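Local structure of protein arginine N-methyltransferase SFM1 (Saccharomyces cerevisiae, 5C77) at residues A[80-85]-A[126-131]. The protein transfers a single methyl group from S-adenosyl-L-methionine to an arginine of ribosomal protein S3, as a methyltransferase of the SPOUT superfamily. Residues are numbered along the deposited sequence; the frame is centred on the assembly and turned at random.
With SAH (S-adenosyl-L-homocysteine), chain C.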
# COMPACT_ATOMS: atom_id res chain seq x y z
N VAL A 80 10.78 6.95 -15.69
CA VAL A 80 10.69 7.64 -14.41
C VAL A 80 9.90 8.94 -14.55
O VAL A 80 10.34 9.90 -15.18
CB VAL A 80 12.07 7.92 -13.82
CG1 VAL A 80 11.93 8.60 -12.46
CG2 VAL A 80 12.87 6.61 -13.69
N CYS A 81 8.71 8.94 -13.96
CA CYS A 81 7.83 10.09 -14.04
C CYS A 81 8.09 11.09 -12.91
O CYS A 81 7.94 10.78 -11.72
CB CYS A 81 6.37 9.64 -14.04
SG CYS A 81 5.20 11.02 -14.07
N LEU A 82 8.50 12.30 -13.28
CA LEU A 82 8.57 13.39 -12.32
C LEU A 82 7.23 14.12 -12.28
O LEU A 82 6.70 14.53 -13.31
CB LEU A 82 9.69 14.37 -12.70
CG LEU A 82 9.64 15.72 -11.97
CD1 LEU A 82 10.11 15.56 -10.53
CD2 LEU A 82 10.44 16.79 -12.71
N LEU A 83 6.67 14.28 -11.09
CA LEU A 83 5.40 14.98 -10.96
C LEU A 83 5.59 16.46 -10.64
O LEU A 83 6.25 16.83 -9.67
CB LEU A 83 4.51 14.26 -9.96
CG LEU A 83 4.17 12.89 -10.55
CD1 LEU A 83 4.10 11.80 -9.51
CD2 LEU A 83 2.88 12.96 -11.35
N ASP A 84 5.01 17.31 -11.48
CA ASP A 84 5.20 18.76 -11.42
C ASP A 84 3.92 19.46 -11.85
O ASP A 84 3.40 19.20 -12.93
CB ASP A 84 6.34 19.15 -12.36
CG ASP A 84 6.48 20.66 -12.54
OD1 ASP A 84 6.14 21.43 -11.62
OD2 ASP A 84 6.95 21.08 -13.61
N PRO A 85 3.40 20.34 -10.98
CA PRO A 85 2.16 21.08 -11.25
C PRO A 85 2.29 22.06 -12.42
O PRO A 85 1.29 22.56 -12.92
CB PRO A 85 1.91 21.84 -9.94
CG PRO A 85 3.25 21.92 -9.30
CD PRO A 85 3.95 20.66 -9.65
N ASN A 126 17.53 12.84 -19.52
CA ASN A 126 17.16 11.62 -20.23
C ASN A 126 16.31 10.67 -19.39
O ASN A 126 15.66 9.77 -19.92
CB ASN A 126 18.42 10.91 -20.73
CG ASN A 126 19.16 11.72 -21.77
OD1 ASN A 126 18.58 12.13 -22.78
ND2 ASN A 126 20.44 11.98 -21.53
N LEU A 127 16.31 10.87 -18.08
CA LEU A 127 15.60 9.96 -17.19
C LEU A 127 14.13 10.36 -17.01
O LEU A 127 13.23 9.53 -17.15
CB LEU A 127 16.29 9.91 -15.83
CG LEU A 127 15.91 8.74 -14.92
CD1 LEU A 127 16.39 7.42 -15.52
CD2 LEU A 127 16.49 8.94 -13.54
N LEU A 128 13.91 11.64 -16.72
CA LEU A 128 12.60 12.14 -16.31
C LEU A 128 11.63 12.46 -17.45
O LEU A 128 12.01 13.00 -18.48
CB LEU A 128 12.76 13.38 -15.42
CG LEU A 128 13.54 13.18 -14.12
CD1 LEU A 128 13.45 14.41 -13.22
CD2 LEU A 128 13.07 11.93 -13.38
N ILE A 129 10.37 12.09 -17.24
CA ILE A 129 9.25 12.56 -18.03
C ILE A 129 8.41 13.33 -17.03
O ILE A 129 8.19 12.87 -15.92
CB ILE A 129 8.39 11.40 -18.56
CG1 ILE A 129 9.22 10.46 -19.43
CG2 ILE A 129 7.20 11.93 -19.34
CD1 ILE A 129 9.42 10.96 -20.83
N SER A 130 7.94 14.51 -17.42
CA SER A 130 7.15 15.31 -16.49
C SER A 130 5.66 15.18 -16.74
O SER A 130 5.21 15.25 -17.87
CB SER A 130 7.57 16.77 -16.56
OG SER A 130 8.79 16.96 -15.87
N ARG A 131 4.91 15.00 -15.66
CA ARG A 131 3.45 14.91 -15.74
C ARG A 131 2.75 15.77 -14.67
O ARG A 131 3.28 15.98 -13.59
CB ARG A 131 2.99 13.46 -15.64
CG ARG A 131 3.36 12.62 -16.83
CD ARG A 131 2.45 12.92 -18.01
NE ARG A 131 2.84 12.21 -19.22
CZ ARG A 131 3.64 12.71 -20.16
NH1 ARG A 131 4.13 13.94 -20.03
NH2 ARG A 131 3.94 11.99 -21.22
N SAH C . 7.53 21.52 1.63
CA SAH C . 7.40 21.28 0.20
CB SAH C . 6.06 20.61 -0.11
CG SAH C . 6.00 19.87 -1.45
SD SAH C . 4.38 19.16 -1.84
C SAH C . 7.57 22.58 -0.60
O SAH C . 7.57 22.58 -1.83
OXT SAH C . 7.72 23.66 -0.02
C5' SAH C . 4.64 19.57 -3.58
C4' SAH C . 4.91 18.34 -4.45
O4' SAH C . 3.72 17.60 -4.67
C3' SAH C . 5.43 18.77 -5.81
O3' SAH C . 6.82 18.61 -5.87
C2' SAH C . 4.79 17.83 -6.78
O2' SAH C . 5.64 16.70 -6.96
C1' SAH C . 3.56 17.36 -6.05
N9 SAH C . 2.39 18.08 -6.58
C8 SAH C . 1.54 18.92 -5.90
N7 SAH C . 0.60 19.37 -6.75
C5 SAH C . 0.82 18.83 -7.97
C6 SAH C . 0.17 18.95 -9.19
N6 SAH C . -0.91 19.72 -9.32
N1 SAH C . 0.65 18.27 -10.29
C2 SAH C . 1.77 17.47 -10.18
N3 SAH C . 2.41 17.36 -8.97
C4 SAH C . 1.95 18.02 -7.88
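L82 and I129 lie at the middle of a parallel strand pair, where L82 N donates to I129 O (2.7 Å). On either side of this bond, I129 N binds V80 O and R131 N binds L82 O, so L82 offers both its N-H and its C=O to the partner strand. A fourth bond, D84 N to R131 O, is nearly straight (174°) and carries the pairing just beyond the end of strand 80-83.

Branched apolar side chains meet across the pair: V80 CG1 lies 3.6 Å from L128 CD2, although the two side chains diverge from the backbone, and L128 CD1 rests on L82 CB. With CG anti to the backbone N (chi1 166°), L82 brings CD2 to 3.6 Å from OG of S130, whose small side chain fits beside the leucine. On the face of C81, I129 and R131, the compact thiol packs against the aliphatic start of the arginine, C81 SG to R131 CB 3.6 Å; R131 then bends at chi2, I129 CG2 lies against one guanidinium face, offset toward the rim, and NH1 bonds weakly to S130 O.

L83, D84 and P85 form part of the cofactor pocket: L83 O accepts a hydrogen bond from O2' of S-adenosylhomocysteine (2.8 Å), and the rigid, puckered apolar ring of P85 packs against the adenine. D84 OD1 accepts from R86 N, an Asx turn. In the parallel part of this SPOUT-family sheet, strand 80-83 sits between strands 101-108 and 128-131, with helix 116-123 on the side of L82 and S130, where it also touches L128.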